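Local structure of cupin type-2 domain-containing protein (Klebsiella pneumoniae subsp. pneumoniae MGH 78578, 3H8U) at the interface of chains A and B. The protein is of unknown function but, as a cupin built on a double-stranded beta-helix domain, probably binds a metal ion. Residues are numbered along the deposited sequence; one frame, centred on the assembly and turned at random. Chains: chain A/B, uncharacterized conserved protein with double-stranded beta-helix domain.

Contact 1: the interface of chains A and B. Residues chain A 61, 90, 92-93, 114; chain B 34, 36, 38-39, 41.
A:Gln61 at the start of strand 61-68 of one cupin domain reaches toward B:Thr36 and B:Ser39 of its copy, and illustrates how a single amide can be read by both direct and water-borne bonds. With CG anti to the backbone N (chi1 177°) and the chain extended beyond it, the side chain lays its CB against B:Asp38 CB, 3.8 Å away, and carries the amide to the far end. There the amide oxygen OE1 accepts a hydrogen bond from the hydroxyl OG1 of B:Thr36 at 2.6 Å, the donor tilted 17° from the carbonyl plane. That hydroxyl is fixed from its own chain, since the backbone N of B:Ser39 donates to B:Thr36 OG1 at 3.1 Å. OE1 also meets a water that bonds to the carboxylate oxygen OD2 of B:Asp38. The amide nitrogen is held through water: A:Gln61 NE2 and a second water are 2.9 Å apart, and this water bridges to the backbone oxygens of B:Leu34 and B:Ser39. Beside this polar patch B:Leu34 and A:Ile90 cross obliquely, with B:Leu34 CD2 3.7 Å from A:Ile90 CD1 and touching its CG2 as well. B:Asp38, 35 Å² of it buried, points from the opposite direction at the ring of A:Pro93, its OD2 3.3 Å from A:Pro93 CG.

Contact 2: the interface of chains A and B. Residues chain A 65, 88, 90; chain B 15, 17, 33, 41, 43, 110.
An antiparallel beta bridge joins strand 87-91 of chain A to strand 14-16 of chain B, a case of a short N-terminal strand of one cupin subunit pairing with a strand of the other. The backbones of A:Ile88 and B:Phe15 pair reciprocally: A:Ile88 N donates to B:Phe15 O at 2.7 Å, and B:Phe15 N donates to A:Ile88 O at 2.9 Å. The bridge brings the A:Ile88 side chain, with 66 Å² of the residue buried, into an apolar pocket of the partner. CG1 stands anti to the carbonyl carbon (chi1 -58°) and the nearly straight chi2 of 164° sends CD1 inward. This methyl and B:Val110 approach tip to tip, A:Ile88 CD1 lying 3.8 Å from B:Val110 CG2. The CG2 methyls of B:Val43, B:Val33 and B:Val17 surround the same CD1 atom, the first at 3.9 Å. B:Val110 also slides past A:Thr65, whose hydroxyl OG1 is 3.5 Å from B:Val110 CG1. On the other flank A:Ile90 and B:Phe15 cross at about a right angle, A:Ile90 CD1 meeting the ring at CE1, 3.8 Å away. One face of that ring is backed within chain B by B:Val33, whose CG1 sits 3.3 Å above the ring plane, offset toward the rim.

Contact 3: the interface of chains A and B. Residues chain A 39, 41, 63, 112, 114; chain B 39, 41, 63, 112, 114.
A:Val112 and B:Val112 meet tip to tip near the two-fold axis relating the two cupin chains of this assembly, CG1 against CG1 at 3.8 Å, and on either side of them the same set of contacts is laid down twice. A:Thr63, on strand 61-68, shows the pattern from base to tip. Its CB faces CG2 of B:Val112, the two side chains sliding past each other in opposite directions. Where CB branches, the methyl CG2 stands anti to the backbone N and wedges between two partner residues, A:Thr63 CG2 being 3.8 Å from both B:Val112 CG2 and B:Val41 CG2. The other branch, the hydroxyl, lies anti to the carbonyl carbon (chi1 -56°). Here A:Thr63 OG1 touches the same B:Val41 methyl at 3.7 Å, and it also binds a water at 2.7 Å. A:Val112 O of the same chain and the hydroxyl OG of B:Ser39 hold this water too, the latter at 2.8 Å, and thereby tie the two subunits together. The arrangement recurs with chains exchanged: a second water joins B:Thr63 OG1 and B:Val112 O to A:Ser39 OG. Each threonine hydroxyl in this largely apolar seam thus has a water as a partner, and that water carries the link to the other chain. Packing is tight next to the valine pair, where A:Ala114 CB and B:Ala114 CB come within 3.4 Å and B:Ala114 CB lies 3.3 Å from A:Ser39 OG.

Contact 4: the interface of chains A and B. Residues chain A 7, 10-11, 13; chain B 75, 79, 95.
A:Arg13 is sandwiched between B:Gln95 and B:Gln75, where the N-terminal arm of one cupin subunit lies over loops of the other. The arginine chain, bent at chi3, turns its guanidinium so that one face receives the amide of B:Gln95, the two planes stacked 26° apart. B:Gln95 OE1 stands above that face toward the rim, 3.4 Å from A:Arg13 NE. The opposite face is covered over its centre by the aliphatic CG of B:Gln75, 4.0 Å above the plane. From within chain A the carboxylate of A:Glu11 steadies the group by a salt bridge, A:Arg13 NH1 meeting A:Glu11 OE1 on its syn side at 3.1 Å. B:Gln95 spends its amide nitrogen differently: NE2 donates to the backbone oxygen of A:Thr10 at 2.9 Å, with a nearly straight bond (169° at H) that approaches from above the carbonyl plane. A:Glu11 and B:Gln75 slide past each other in opposite directions, carboxylate and amide planes 18° apart. The resulting approach of B:Gln75 OE1 to A:Glu11 OE1, 3.0 Å between two acceptors, is doubtful and may mean that the amide is modelled flipped. Water also links the chains: one molecule lies between A:Glu11 OE2 and B:Gln75 O, and another, if the amide is placed correctly, between B:Gln75 NE2 and A:Arg13 N. Farther along the arm the guanidinium of A:Arg7 lies flat on B:Ile79, with the methyl CG2 centred under its face, 3.7 Å from A:Arg7 CZ.

Contact 1: the interface of chains A and B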
loop_
_atom_site.group_PDB
_atom_site.type_symbol
_atom_site.label_atom_id
_atom_site.label_comp_id
_atom_site.label_asym_id
_atom_site.label_seq_id
_atom_site.Cartn_x
_atom_site.Cartn_y
_atom_site.Cartn_z
ATOM N N GLN A 61 -10.008 4.225 -7.336
ATOM C CA GLN A 61 -8.621 3.966 -7.678
ATOM C C GLN A 61 -8.147 2.728 -6.932
ATOM O O GLN A 61 -8.455 2.546 -5.735
ATOM C CB GLN A 61 -7.753 5.168 -7.293
ATOM C CG GLN A 61 -6.264 4.942 -7.547
ATOM C CD GLN A 61 -5.482 6.160 -7.301
ATOM O OE1 GLN A 61 -5.941 7.281 -7.635
ATOM N NE2 GLN A 61 -4.249 5.988 -6.817
ATOM N N ILE A 90 -1.004 1.350 -10.468
ATOM C CA ILE A 90 -2.179 2.161 -10.159
ATOM C C ILE A 90 -3.168 2.060 -11.296
ATOM O O ILE A 90 -2.821 2.340 -12.479
ATOM C CB ILE A 90 -1.830 3.638 -9.829
ATOM C CG1 ILE A 90 -0.965 3.742 -8.565
ATOM C CG2 ILE A 90 -3.150 4.500 -9.681
ATOM C CD1 ILE A 90 -0.280 5.126 -8.399
ATOM N N LYS A 92 -6.480 4.117 -12.151
ATOM C CA LYS A 92 -7.440 5.193 -11.863
ATOM C C LYS A 92 -8.837 4.733 -12.242
ATOM O O LYS A 92 -8.979 3.733 -12.943
ATOM C CB LYS A 92 -7.079 6.449 -12.623
ATOM C CG LYS A 92 -5.774 7.028 -12.170
ATOM C CD LYS A 92 -5.459 8.327 -12.867
ATOM C CE LYS A 92 -4.540 8.149 -14.006
ATOM N NZ LYS A 92 -4.143 9.498 -14.571
ATOM N N PRO A 93 -9.867 5.468 -11.798
ATOM C CA PRO A 93 -11.212 5.112 -12.211
ATOM C C PRO A 93 -11.357 4.950 -13.742
ATOM O O PRO A 93 -10.861 5.766 -14.509
ATOM C CB PRO A 93 -12.051 6.267 -11.649
ATOM C CG PRO A 93 -11.319 6.725 -10.481
ATOM C CD PRO A 93 -9.868 6.608 -10.862
ATOM N N ALA A 114 -9.844 2.822 -3.246
ATOM C CA ALA A 114 -10.432 4.009 -2.629
ATOM C C ALA A 114 -11.376 4.682 -3.615
ATOM O O ALA A 114 -11.011 4.864 -4.788
ATOM C CB ALA A 114 -9.339 4.990 -2.196
ATOM N N LEU B 34 2.001 9.569 -7.294
ATOM C CA LEU B 34 0.816 9.999 -8.022
ATOM C C LEU B 34 -0.181 10.560 -7.032
ATOM O O LEU B 34 -0.461 9.935 -6.011
ATOM C CB LEU B 34 0.157 8.823 -8.777
ATOM C CG LEU B 34 -0.939 9.220 -9.799
ATOM C CD1 LEU B 34 -0.328 9.910 -10.970
ATOM C CD2 LEU B 34 -1.752 8.018 -10.247
ATOM N N THR B 36 -4.164 12.092 -6.894
ATOM C CA THR B 36 -5.436 12.183 -7.596
ATOM C C THR B 36 -6.496 12.595 -6.595
ATOM O O THR B 36 -6.204 12.698 -5.437
ATOM C CB THR B 36 -5.893 10.810 -8.203
ATOM O OG1 THR B 36 -6.154 9.866 -7.164
ATOM C CG2 THR B 36 -4.865 10.217 -9.130
ATOM N N ASP B 38 -8.828 10.675 -5.684
ATOM C CA ASP B 38 -9.143 9.446 -4.968
ATOM C C ASP B 38 -8.086 8.958 -3.954
ATOM O O ASP B 38 -8.439 8.322 -2.965
ATOM C CB ASP B 38 -9.433 8.343 -5.999
ATOM C CG ASP B 38 -10.532 8.752 -6.968
ATOM O OD1 ASP B 38 -11.628 9.087 -6.478
ATOM O OD2 ASP B 38 -10.238 8.818 -8.172
ATOM N N SER B 39 -6.811 9.216 -4.222
ATOM C CA SER B 39 -5.709 8.818 -3.317
ATOM C C SER B 39 -4.476 9.678 -3.568
ATOM O O SER B 39 -4.258 10.205 -4.671
ATOM C CB SER B 39 -5.296 7.341 -3.483
ATOM O OG SER B 39 -6.357 6.436 -3.265
ATOM N N VAL B 41 -0.502 8.816 -3.370
ATOM C CA VAL B 41 0.431 7.717 -3.217
ATOM C C VAL B 41 1.843 8.269 -3.115
ATOM O O VAL B 41 2.274 9.006 -3.987
ATOM C CB VAL B 41 0.306 6.726 -4.398
ATOM C CG1 VAL B 41 1.290 5.586 -4.238
ATOM C CG2 VAL B 41 -1.098 6.169 -4.469
HETATM O O HOH W 1 -2.930 8.579 -6.536
HETATM O O HOH W 2 -7.714 8.365 -9.559
#

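Contact 2: the interface of chains A and B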
loop_
_atom_site.group_PDB
_atom_site.type_symbol
_atom_site.label_atom_id
_atom_site.label_comp_id
_atom_site.label_asym_id
_atom_site.label_seq_id
_atom_site.Cartn_x
_atom_site.Cartn_y
_atom_site.Cartn_z
ATOM N N THR A 65 0.693 -2.488 -4.193
ATOM C CA THR A 65 2.103 -2.477 -3.812
ATOM C C THR A 65 2.605 -3.924 -3.793
ATOM O O THR A 65 2.116 -4.760 -3.043
ATOM C CB THR A 65 2.316 -1.762 -2.442
ATOM O OG1 THR A 65 2.007 -0.373 -2.570
ATOM C CG2 THR A 65 3.752 -1.908 -2.007
ATOM N N ILE A 88 4.825 -0.310 -7.652
ATOM C CA ILE A 88 3.471 0.137 -7.391
ATOM C C ILE A 88 2.724 0.093 -8.740
ATOM O O ILE A 88 3.245 0.559 -9.744
ATOM C CB ILE A 88 3.480 1.600 -6.856
ATOM C CG1 ILE A 88 4.319 1.677 -5.585
ATOM C CG2 ILE A 88 2.074 2.142 -6.674
ATOM C CD1 ILE A 88 4.733 3.066 -5.174
ATOM N N ILE A 90 -1.004 1.350 -10.468
ATOM C CA ILE A 90 -2.179 2.161 -10.159
ATOM C C ILE A 90 -3.168 2.060 -11.296
ATOM O O ILE A 90 -2.821 2.340 -12.479
ATOM C CB ILE A 90 -1.830 3.638 -9.829
ATOM C CG1 ILE A 90 -0.965 3.742 -8.565
ATOM C CG2 ILE A 90 -3.150 4.500 -9.681
ATOM C CD1 ILE A 90 -0.280 5.126 -8.399
ATOM N N PHE B 15 5.228 2.106 -11.167
ATOM C CA PHE B 15 6.206 2.990 -10.580
ATOM C C PHE B 15 7.107 2.123 -9.717
ATOM O O PHE B 15 6.624 1.364 -8.870
ATOM C CB PHE B 15 5.482 4.065 -9.755
ATOM C CG PHE B 15 4.418 4.806 -10.528
ATOM C CD1 PHE B 15 3.107 4.330 -10.577
ATOM C CD2 PHE B 15 4.715 5.966 -11.217
ATOM C CE1 PHE B 15 2.130 5.007 -11.297
ATOM C CE2 PHE B 15 3.729 6.648 -11.924
ATOM C CZ PHE B 15 2.442 6.165 -11.970
ATOM N N VAL B 17 9.684 1.638 -6.723
ATOM C CA VAL B 17 9.984 2.339 -5.495
ATOM C C VAL B 17 11.403 2.861 -5.497
ATOM O O VAL B 17 11.651 3.973 -5.032
ATOM C CB VAL B 17 9.705 1.465 -4.257
ATOM C CG1 VAL B 17 10.370 2.040 -3.031
ATOM C CG2 VAL B 17 8.181 1.372 -4.040
ATOM N N VAL B 33 4.384 9.840 -5.721
ATOM C CA VAL B 33 4.326 9.000 -6.930
ATOM C C VAL B 33 3.199 9.473 -7.858
ATOM O O VAL B 33 3.406 9.752 -9.045
ATOM C CB VAL B 33 4.073 7.522 -6.537
ATOM C CG1 VAL B 33 4.047 6.634 -7.781
ATOM C CG2 VAL B 33 5.124 7.017 -5.542
ATOM N N VAL B 41 -0.502 8.816 -3.370
ATOM C CA VAL B 41 0.431 7.717 -3.217
ATOM C C VAL B 41 1.843 8.269 -3.115
ATOM O O VAL B 41 2.274 9.006 -3.987
ATOM C CB VAL B 41 0.306 6.726 -4.398
ATOM C CG1 VAL B 41 1.290 5.586 -4.238
ATOM C CG2 VAL B 41 -1.098 6.169 -4.469
ATOM N N VAL B 43 6.048 7.534 -1.705
ATOM C CA VAL B 43 7.153 6.685 -1.249
ATOM C C VAL B 43 7.970 7.446 -0.202
ATOM O O VAL B 43 8.442 8.575 -0.439
ATOM C CB VAL B 43 8.074 6.241 -2.383
ATOM C CG1 VAL B 43 9.316 5.534 -1.794
ATOM C CG2 VAL B 43 7.347 5.330 -3.359
ATOM N N VAL B 110 5.397 2.443 1.172
ATOM C CA VAL B 110 4.430 3.111 0.320
ATOM C C VAL B 110 3.226 3.518 1.145
ATOM O O VAL B 110 2.635 2.683 1.826
ATOM C CB VAL B 110 3.962 2.203 -0.821
ATOM C CG1 VAL B 110 2.901 2.935 -1.675
ATOM C CG2 VAL B 110 5.135 1.755 -1.663
#

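Contact 3: the interface of chains A and B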
loop_
_atom_site.group_PDB
_atom_site.type_symbol
_atom_site.label_atom_id
_atom_site.label_comp_id
_atom_site.label_asym_id
_atom_site.label_seq_id
_atom_site.Cartn_x
_atom_site.Cartn_y
_atom_site.Cartn_z
ATOM N N SER A 39 -11.194 3.249 2.420
ATOM C CA SER A 39 -10.449 2.276 1.611
ATOM C C SER A 39 -10.825 0.846 1.996
ATOM O O SER A 39 -11.266 0.562 3.112
ATOM C CB SER A 39 -8.927 2.380 1.823
ATOM O OG SER A 39 -8.413 3.674 1.457
ATOM N N VAL A 41 -8.532 -2.656 1.976
ATOM C CA VAL A 41 -7.160 -3.106 1.886
ATOM C C VAL A 41 -7.229 -4.628 1.833
ATOM O O VAL A 41 -7.847 -5.267 2.738
ATOM C CB VAL A 41 -6.336 -2.645 3.129
ATOM C CG1 VAL A 41 -4.901 -3.201 3.084
ATOM C CG2 VAL A 41 -6.321 -1.122 3.244
ATOM N N THR A 63 -4.679 0.920 -6.005
ATOM C CA THR A 63 -3.240 1.050 -5.886
ATOM C C THR A 63 -2.676 -0.263 -5.340
ATOM O O THR A 63 -3.036 -0.690 -4.234
ATOM C CB THR A 63 -2.831 2.224 -4.944
ATOM O OG1 THR A 63 -3.423 3.441 -5.420
ATOM C CG2 THR A 63 -1.300 2.380 -4.967
ATOM N N VAL A 112 -4.998 -1.371 -2.307
ATOM C CA VAL A 112 -5.787 -0.369 -1.613
ATOM C C VAL A 112 -6.743 0.258 -2.632
ATOM O O VAL A 112 -6.302 0.998 -3.505
ATOM C CB VAL A 112 -4.911 0.710 -0.948
ATOM C CG1 VAL A 112 -5.807 1.738 -0.154
ATOM C CG2 VAL A 112 -3.854 0.062 -0.042
ATOM N N ALA A 114 -9.844 2.822 -3.246
ATOM C CA ALA A 114 -10.432 4.009 -2.629
ATOM C C ALA A 114 -11.376 4.682 -3.615
ATOM O O ALA A 114 -11.011 4.864 -4.788
ATOM C CB ALA A 114 -9.339 4.990 -2.196
ATOM N N SER B 39 -6.811 9.216 -4.222
ATOM C CA SER B 39 -5.709 8.818 -3.317
ATOM C C SER B 39 -4.476 9.678 -3.568
ATOM O O SER B 39 -4.258 10.205 -4.671
ATOM C CB SER B 39 -5.296 7.341 -3.483
ATOM O OG SER B 39 -6.357 6.436 -3.265
ATOM N N VAL B 41 -0.502 8.816 -3.370
ATOM C CA VAL B 41 0.431 7.717 -3.217
ATOM C C VAL B 41 1.843 8.269 -3.115
ATOM O O VAL B 41 2.274 9.006 -3.987
ATOM C CB VAL B 41 0.306 6.726 -4.398
ATOM C CG1 VAL B 41 1.290 5.586 -4.238
ATOM C CG2 VAL B 41 -1.098 6.169 -4.469
ATOM N N THR B 63 -2.737 4.241 4.594
ATOM C CA THR B 63 -2.367 2.819 4.595
ATOM C C THR B 63 -0.923 2.709 4.107
ATOM O O THR B 63 -0.606 3.072 2.967
ATOM C CB THR B 63 -3.267 1.999 3.645
ATOM O OG1 THR B 63 -4.607 2.123 4.077
ATOM C CG2 THR B 63 -2.914 0.522 3.646
ATOM N N VAL B 112 -0.600 5.144 1.013
ATOM C CA VAL B 112 -1.781 5.481 0.226
ATOM C C VAL B 112 -2.766 6.193 1.179
ATOM O O VAL B 112 -3.375 5.595 2.095
ATOM C CB VAL B 112 -2.443 4.244 -0.447
ATOM C CG1 VAL B 112 -3.682 4.645 -1.279
ATOM C CG2 VAL B 112 -1.436 3.485 -1.293
ATOM N N ALA B 114 -6.259 8.180 1.466
ATOM C CA ALA B 114 -7.582 8.218 0.794
ATOM C C ALA B 114 -8.612 8.830 1.718
ATOM O O ALA B 114 -8.661 8.486 2.884
ATOM C CB ALA B 114 -7.988 6.806 0.356
HETATM O O HOH W 3 -5.868 4.202 2.752
HETATM O O HOH W 4 -5.798 3.876 -4.206
#

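Contact 4: the interface of chains A and B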
loop_
_atom_site.group_PDB
_atom_site.type_symbol
_atom_site.label_atom_id
_atom_site.label_comp_id
_atom_site.label_asym_id
_atom_site.label_seq_id
_atom_site.Cartn_x
_atom_site.Cartn_y
_atom_site.Cartn_z
ATOM N N ARG A 7 -4.101 -4.889 21.344
ATOM C CA ARG A 7 -4.780 -3.625 21.616
ATOM C C ARG A 7 -6.236 -3.695 21.150
ATOM O O ARG A 7 -6.606 -4.565 20.349
ATOM C CB ARG A 7 -4.027 -2.486 20.935
ATOM C CG ARG A 7 -2.548 -2.442 21.327
ATOM C CD ARG A 7 -1.793 -1.284 20.673
ATOM N NE ARG A 7 -0.400 -1.226 21.116
ATOM C CZ ARG A 7 0.059 -0.559 22.166
ATOM N NH1 ARG A 7 -0.734 0.187 22.971
ATOM N NH2 ARG A 7 1.357 -0.640 22.421
ATOM N N THR A 10 -9.493 -0.120 17.675
ATOM C CA THR A 10 -9.065 1.233 17.267
ATOM C C THR A 10 -7.556 1.331 17.044
ATOM O O THR A 10 -7.114 1.783 15.983
ATOM C CB THR A 10 -9.417 2.295 18.316
ATOM O OG1 THR A 10 -8.860 1.916 19.586
ATOM C CG2 THR A 10 -10.944 2.480 18.441
ATOM N N GLU A 11 -6.792 0.897 18.056
ATOM C CA GLU A 11 -5.329 0.937 18.029
ATOM C C GLU A 11 -4.657 -0.369 17.551
ATOM O O GLU A 11 -3.421 -0.481 17.669
ATOM C CB GLU A 11 -4.745 1.357 19.403
ATOM C CG GLU A 11 -5.159 2.768 19.910
ATOM C CD GLU A 11 -4.520 3.940 19.133
ATOM O OE1 GLU A 11 -3.688 3.710 18.222
ATOM O OE2 GLU A 11 -4.865 5.111 19.433
ATOM N N ARG A 13 -3.401 -1.738 14.586
ATOM C CA ARG A 13 -3.141 -0.985 13.381
ATOM C C ARG A 13 -2.059 -1.521 12.505
ATOM O O ARG A 13 -1.771 -0.875 11.490
ATOM C CB ARG A 13 -2.847 0.484 13.761
ATOM C CG ARG A 13 -4.112 1.208 14.276
ATOM C CD ARG A 13 -3.888 2.552 14.887
ATOM N NE ARG A 13 -3.057 3.402 14.037
ATOM C CZ ARG A 13 -2.650 4.620 14.384
ATOM N NH1 ARG A 13 -2.973 5.151 15.557
ATOM N NH2 ARG A 13 -1.892 5.306 13.536
ATOM N N GLN B 75 2.044 5.756 17.053
ATOM C CA GLN B 75 0.592 5.778 16.976
ATOM C C GLN B 75 -0.043 6.929 17.750
ATOM O O GLN B 75 -1.259 6.991 17.856
ATOM C CB GLN B 75 0.005 4.431 17.421
ATOM C CG GLN B 75 0.464 3.235 16.599
ATOM C CD GLN B 75 -0.285 1.939 16.924
ATOM O OE1 GLN B 75 -1.343 1.930 17.566
ATOM N NE2 GLN B 75 0.255 0.855 16.471
ATOM N N ILE B 79 2.527 5.741 22.039
ATOM C CA ILE B 79 2.386 4.357 21.639
ATOM C C ILE B 79 3.377 4.078 20.536
ATOM O O ILE B 79 3.399 4.776 19.493
ATOM C CB ILE B 79 0.961 4.036 21.141
ATOM C CG1 ILE B 79 -0.061 4.243 22.265
ATOM C CG2 ILE B 79 0.912 2.635 20.513
ATOM C CD1 ILE B 79 -1.460 4.244 21.770
ATOM N N GLN B 95 -6.148 9.596 13.490
ATOM C CA GLN B 95 -5.182 8.784 14.220
ATOM C C GLN B 95 -3.787 9.230 13.881
ATOM O O GLN B 95 -3.408 9.319 12.678
ATOM C CB GLN B 95 -5.349 7.313 13.865
ATOM C CG GLN B 95 -6.662 6.698 14.305
ATOM C CD GLN B 95 -6.605 5.194 14.328
ATOM O OE1 GLN B 95 -6.175 4.570 13.367
ATOM N NE2 GLN B 95 -7.016 4.601 15.444
HETATM O O HOH W 5 -3.042 7.350 19.588
HETATM O O HOH W 6 -0.826 -1.602 16.231
#

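Contacts 1, 2 and 3 form one continuous surface: contact 3 lies about 7 Å from contact 1 and 10 Å from contact 2 between centres of C-alpha atoms, and B:Val41 belongs to all three. A:Ile90 joins contacts 1 and 2, while A:Ala114 and B:Ser39 join contacts 1 and 3. Contact 4 stands apart, about 18 Å from contact 3 and 25 Å from contact 1. Its arm runs on into strand 14-16 of chain A, which makes the symmetry twin of contact 2. Sheet packing and the N-terminal arm laid on the partner thus act together, which may favour a genuine dimer, though the structure alone does not prove one.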